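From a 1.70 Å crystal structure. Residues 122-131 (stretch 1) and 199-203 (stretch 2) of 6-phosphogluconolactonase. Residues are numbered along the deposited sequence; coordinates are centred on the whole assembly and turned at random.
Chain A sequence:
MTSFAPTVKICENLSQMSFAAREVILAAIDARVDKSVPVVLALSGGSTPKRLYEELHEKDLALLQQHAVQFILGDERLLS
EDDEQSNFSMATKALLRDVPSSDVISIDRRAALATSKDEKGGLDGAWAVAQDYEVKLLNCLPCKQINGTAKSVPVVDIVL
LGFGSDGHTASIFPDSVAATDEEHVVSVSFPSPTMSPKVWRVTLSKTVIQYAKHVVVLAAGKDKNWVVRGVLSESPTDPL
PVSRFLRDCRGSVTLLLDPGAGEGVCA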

ATOM      1  N   GLY A 122      20.373   9.075   5.269  1.00 30.90           N
ATOM      2  CA  GLY A 122      19.740   8.282   4.208  1.00 30.78           C
ATOM      3  C   GLY A 122      18.809   9.030   3.267  1.00 30.35           C
ATOM      4  O   GLY A 122      18.356   8.467   2.262  1.00 30.92           O
ATOM      5  N   LEU A 123      18.507  10.286   3.584  1.00 29.62           N
ATOM      6  CA  LEU A 123      17.487  11.037   2.852  1.00 28.95           C
ATOM      7  C   LEU A 123      17.760  11.139   1.351  1.00 28.65           C
ATOM      8  O   LEU A 123      16.863  10.905   0.551  1.00 27.56           O
ATOM      9  CB  LEU A 123      17.324  12.440   3.447  1.00 29.14           C
ATOM     10  CG  LEU A 123      16.360  13.378   2.713  1.00 28.85           C
ATOM     11  CD1 LEU A 123      14.932  12.836   2.722  1.00 26.67           C
ATOM     12  CD2 LEU A 123      16.427  14.768   3.327  1.00 29.15           C
ATOM     13  N   ASP A 124      18.989  11.504   0.967  1.00 28.53           N
ATOM     14  CA  ASP A 124      19.310  11.765  -0.453  1.00 28.93           C
ATOM     15  C   ASP A 124      19.223  10.517  -1.339  1.00 28.46           C
ATOM     16  O   ASP A 124      18.721  10.568  -2.484  1.00 28.64           O
ATOM     17  CB  ASP A 124      20.715  12.354  -0.602  1.00 29.20           C
ATOM     18  CG  ASP A 124      20.817  13.789  -0.120  1.00 31.01           C
ATOM     19  OD1 ASP A 124      19.799  14.385   0.291  1.00 33.99           O
ATOM     20  OD2 ASP A 124      21.948  14.323  -0.161  1.00 33.72           O
ATOM     21  N   GLY A 125      19.700   9.402  -0.779  1.00 28.26           N
ATOM     22  CA  GLY A 125      19.582   8.090  -1.401  1.00 27.99           C
ATOM     23  C   GLY A 125      18.146   7.615  -1.538  1.00 27.39           C
ATOM     24  O   GLY A 125      17.785   7.031  -2.558  1.00 27.60           O
ATOM     25  N   ALA A 126      17.329   7.843  -0.507  1.00 27.14           N
ATOM     26  CA  ALA A 126      15.905   7.528  -0.566  1.00 26.79           C
ATOM     27  C   ALA A 126      15.206   8.303  -1.697  1.00 26.16           C
ATOM     28  O   ALA A 126      14.445   7.727  -2.462  1.00 26.38           O
ATOM     29  CB  ALA A 126      15.226   7.801   0.810  1.00 26.26           C
ATOM     30  N   TRP A 127      15.458   9.602  -1.797  1.00 26.48           N
ATOM     31  CA  TRP A 127      14.909  10.402  -2.897  1.00 25.98           C
ATOM     32  C   TRP A 127      15.352   9.905  -4.265  1.00 26.06           C
ATOM     33  O   TRP A 127      14.558   9.904  -5.198  1.00 25.86           O
ATOM     34  CB  TRP A 127      15.272  11.880  -2.753  1.00 25.85           C
ATOM     35  CG  TRP A 127      14.287  12.695  -1.939  1.00 25.11           C
ATOM     36  CD1 TRP A 127      14.563  13.443  -0.838  1.00 25.58           C
ATOM     37  CD2 TRP A 127      12.879  12.846  -2.182  1.00 25.25           C
ATOM     38  NE1 TRP A 127      13.417  14.050  -0.374  1.00 26.29           N
ATOM     39  CE2 TRP A 127      12.367  13.695  -1.177  1.00 26.22           C
ATOM     40  CE3 TRP A 127      11.996  12.341  -3.149  1.00 24.78           C
ATOM     41  CZ2 TRP A 127      11.028  14.058  -1.118  1.00 24.85           C
ATOM     42  CZ3 TRP A 127      10.665  12.701  -3.083  1.00 24.69           C
ATOM     43  CH2 TRP A 127      10.191  13.545  -2.073  1.00 24.81           C
ATOM     44  N   ALA A 128      16.611   9.499  -4.387  1.00 26.46           N
ATOM     45  CA  ALA A 128      17.111   8.979  -5.653  1.00 26.24           C
ATOM     46  C   ALA A 128      16.295   7.754  -6.088  1.00 26.51           C
ATOM     47  O   ALA A 128      15.891   7.654  -7.249  1.00 26.76           O
ATOM     48  CB  ALA A 128      18.589   8.642  -5.536  1.00 26.49           C
ATOM     49  N   VAL A 129      16.036   6.841  -5.146  1.00 26.01           N
ATOM     50  CA  VAL A 129      15.201   5.655  -5.411  1.00 26.10           C
ATOM     51  C   VAL A 129      13.741   6.047  -5.722  1.00 26.32           C
ATOM     52  O   VAL A 129      13.162   5.543  -6.682  1.00 26.31           O
ATOM     53  CB  VAL A 129      15.247   4.641  -4.237  1.00 26.28           C
ATOM     54  CG1 VAL A 129      14.286   3.479  -4.477  1.00 25.08           C
ATOM     55  CG2 VAL A 129      16.667   4.133  -4.025  1.00 25.33           C
ATOM     56  N   ALA A 130      13.176   6.960  -4.930  1.00 26.50           N
ATOM     57  CA  ALA A 130      11.814   7.463  -5.149  1.00 26.89           C
ATOM     58  C   ALA A 130      11.629   8.028  -6.554  1.00 27.19           C
ATOM     59  O   ALA A 130      10.639   7.736  -7.227  1.00 26.63           O
ATOM     60  CB  ALA A 130      11.447   8.535  -4.096  1.00 27.27           C
ATOM     61  N   GLN A 131      12.592   8.838  -6.984  1.00 27.58           N
ATOM     62  CA  GLN A 131      12.512   9.518  -8.276  1.00 28.08           C
ATOM     63  C   GLN A 131      12.563   8.544  -9.455  1.00 27.75           C
ATOM     64  O   GLN A 131      11.787   8.664 -10.403  1.00 27.35           O
ATOM     65  CB  GLN A 131      13.613  10.557  -8.370  1.00 28.60           C
ATOM     66  CG  GLN A 131      13.367  11.733  -7.437  1.00 30.46           C
ATOM     67  CD  GLN A 131      12.465  12.792  -8.051  1.00 32.85           C
ATOM     68  OE1 GLN A 131      11.272  12.897  -7.712  1.00 33.30           O
ATOM     69  NE2 GLN A 131      13.037  13.601  -8.944  1.00 30.35           N
ATOM     70  N   VAL A 199      14.883   1.530   8.630  1.00 17.41           N
ATOM     71  CA  VAL A 199      15.496   1.732   7.330  1.00 17.14           C
ATOM     72  C   VAL A 199      14.629   2.712   6.566  1.00 17.06           C
ATOM     73  O   VAL A 199      13.389   2.706   6.720  1.00 16.73           O
ATOM     74  CB  VAL A 199      15.611   0.397   6.517  1.00 17.13           C
ATOM     75  CG1 VAL A 199      14.253  -0.243   6.292  1.00 17.30           C
ATOM     76  CG2 VAL A 199      16.368   0.610   5.164  1.00 16.78           C
ATOM     77  N   TRP A 200      15.268   3.554   5.754  1.00 17.32           N
ATOM     78  CA  TRP A 200      14.545   4.488   4.893  1.00 16.99           C
ATOM     79  C   TRP A 200      13.582   3.753   3.975  1.00 16.65           C
ATOM     80  O   TRP A 200      13.785   2.565   3.638  1.00 16.14           O
ATOM     81  CB  TRP A 200      15.497   5.401   4.088  1.00 17.06           C
ATOM     82  CG  TRP A 200      15.920   6.590   4.873  1.00 17.53           C
ATOM     83  CD1 TRP A 200      16.985   6.680   5.718  1.00 18.24           C
ATOM     84  CD2 TRP A 200      15.263   7.863   4.916  1.00 19.03           C
ATOM     85  NE1 TRP A 200      17.032   7.928   6.283  1.00 19.40           N
ATOM     86  CE2 TRP A 200      15.975   8.670   5.819  1.00 18.26           C
ATOM     87  CE3 TRP A 200      14.138   8.398   4.274  1.00 18.35           C
ATOM     88  CZ2 TRP A 200      15.593   9.978   6.111  1.00 17.32           C
ATOM     89  CZ3 TRP A 200      13.759   9.690   4.564  1.00 17.40           C
ATOM     90  CH2 TRP A 200      14.491  10.472   5.464  1.00 18.30           C
ATOM     91  N   ARG A 201      12.521   4.472   3.616  1.00 16.67           N
ATOM     92  CA  ARG A 201      11.425   3.960   2.807  1.00 15.98           C
ATOM     93  C   ARG A 201      11.146   4.818   1.579  1.00 15.97           C
ATOM     94  O   ARG A 201      11.406   6.031   1.554  1.00 16.92           O
ATOM     95  CB  ARG A 201      10.102   3.883   3.620  1.00 15.87           C
ATOM     96  CG  ARG A 201      10.229   3.364   5.046  1.00 15.50           C
ATOM     97  CD  ARG A 201      10.672   1.921   5.085  1.00 16.69           C
ATOM     98  NE  ARG A 201      10.731   1.376   6.442  1.00 17.19           N
ATOM     99  CZ  ARG A 201       9.691   0.847   7.083  1.00 18.88           C
ATOM    100  NH1 ARG A 201       8.504   0.771   6.510  1.00 19.31           N
ATOM    101  NH2 ARG A 201       9.842   0.382   8.317  1.00 16.72           N
ATOM    102  N   VAL A 202      10.566   4.176   0.573  1.00 16.26           N
ATOM    103  CA  VAL A 202       9.814   4.883  -0.440  1.00 15.77           C
ATOM    104  C   VAL A 202       8.357   4.457  -0.314  1.00 16.39           C
ATOM    105  O   VAL A 202       8.054   3.336   0.141  1.00 15.63           O
ATOM    106  CB  VAL A 202      10.343   4.646  -1.864  1.00 17.17           C
ATOM    107  CG1 VAL A 202      11.757   5.219  -1.994  1.00 15.89           C
ATOM    108  CG2 VAL A 202      10.344   3.197  -2.206  1.00 16.27           C
ATOM    109  N   THR A 203       7.467   5.368  -0.691  1.00 15.74           N
ATOM    110  CA  THR A 203       6.033   5.132  -0.580  1.00 14.79           C
ATOM    111  C   THR A 203       5.276   5.851  -1.692  1.00 14.56           C
ATOM    112  O   THR A 203       5.657   6.939  -2.101  1.00 13.48           O
ATOM    113  CB  THR A 203       5.493   5.597   0.820  1.00 15.82           C
ATOM    114  OG1 THR A 203       4.127   5.194   0.964  1.00 15.27           O
ATOM    115  CG2 THR A 203       5.650   7.105   1.029  1.00 14.41           C
TER

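This is a small, mainly apolar packing of side chains against a helix, made by Trp-200 and Val-202 from a strand and the loop residue just before it, with no hydrogen bond crossing between the two stretches. The buried surface, 315 Å² summed over both sides, is modest, and these two residues supply about half of it.

The backbones set the frame. Helix 123-131 and strand 201-203 run in roughly the same direction, with 34° between their N-to-C directions and a closest axial approach of 8.2 Å. In the strand the side chains alternate: the CA-to-CB bond of Val-202 points toward the helix, while those of Arg-201 and Thr-203 point away. Trp-200, in the loop just before, also points toward it, so the pattern that reaches the helix is every second residue. The helix answers with a spacing of four: Ala-126 lies nearest Trp-200, with the CA atoms 6.4 Å apart, and Ala-130 nearest Val-202, where CA to CA is 5.7 Å. Alanine is the helix residue at both places, and its single methyl is compatible with this closeness.

Trp-200 makes the broadest contact. Its chi1 of -84° (m) and chi2 of 88° place the indole against Gly-122 and Leu-123, with Gly-122 C and Leu-123 N over one ring face. Leu-123 CA stands 4.0 Å from the centroid of the six-membered ring made by CD2, CE2, CE3, CZ2, CZ3 and CH2 of Trp-200, only 13° off the ring normal, a CH-pi contact that uses backbone carbon rather than side chain. Leu-123 adds its t, p rotamer, which brings CD1 to 3.6 Å from CH2 of Trp-200. Gly-122 suits this arrangement: its CA is 3.4 Å from Trp-200 NE1, and an ideally placed CB on Gly-122 would lie 2.2 Å from CD1 of Trp-200, a clash. The indole NE1 is hydrogen-bonded elsewhere in the structure, so burying the ring leaves no polar group unsatisfied there.

Ala-126 bridges the two halves of the contact. Its CA-to-CB bond points toward stretch 2, and CB meets Trp-200 CE3 at 3.7 Å, while its carbonyl O is 3.7 Å from Val-202 CG1. That carbonyl already accepts the helical hydrogen bond from Ala-130 N at 2.9 Å, so covering it does not leave it without a partner.

Val-202, with chi1 of -65° (m), fits CG1 against the helix backbone and its neighbouring methyls: CG1 is 3.7 Å from Ala-130 N, 3.9 Å from Ala-130 CB and 3.9 Å from Val-129 CG1. A compact branched residue suits a strand and packs its CG1 here, with Val-129 in the t rotamer meeting it from the helix.

The polar side chains stay out of the contact. Asp-124 and Gln-131 are exposed and do not touch stretch 2. The CA-to-CB bond of Arg-201 points away, and its NE donates to Val-199 O at 3.0 Å; the backbone O of Arg-201 still comes within 4.3 Å of Ala-126 CB. The pattern is economical: glycine where a CB would strike the indole, alanine where the helix comes nearest Trp-200 and Val-202, and Leu-123 and Val-129 lending methyls beside them.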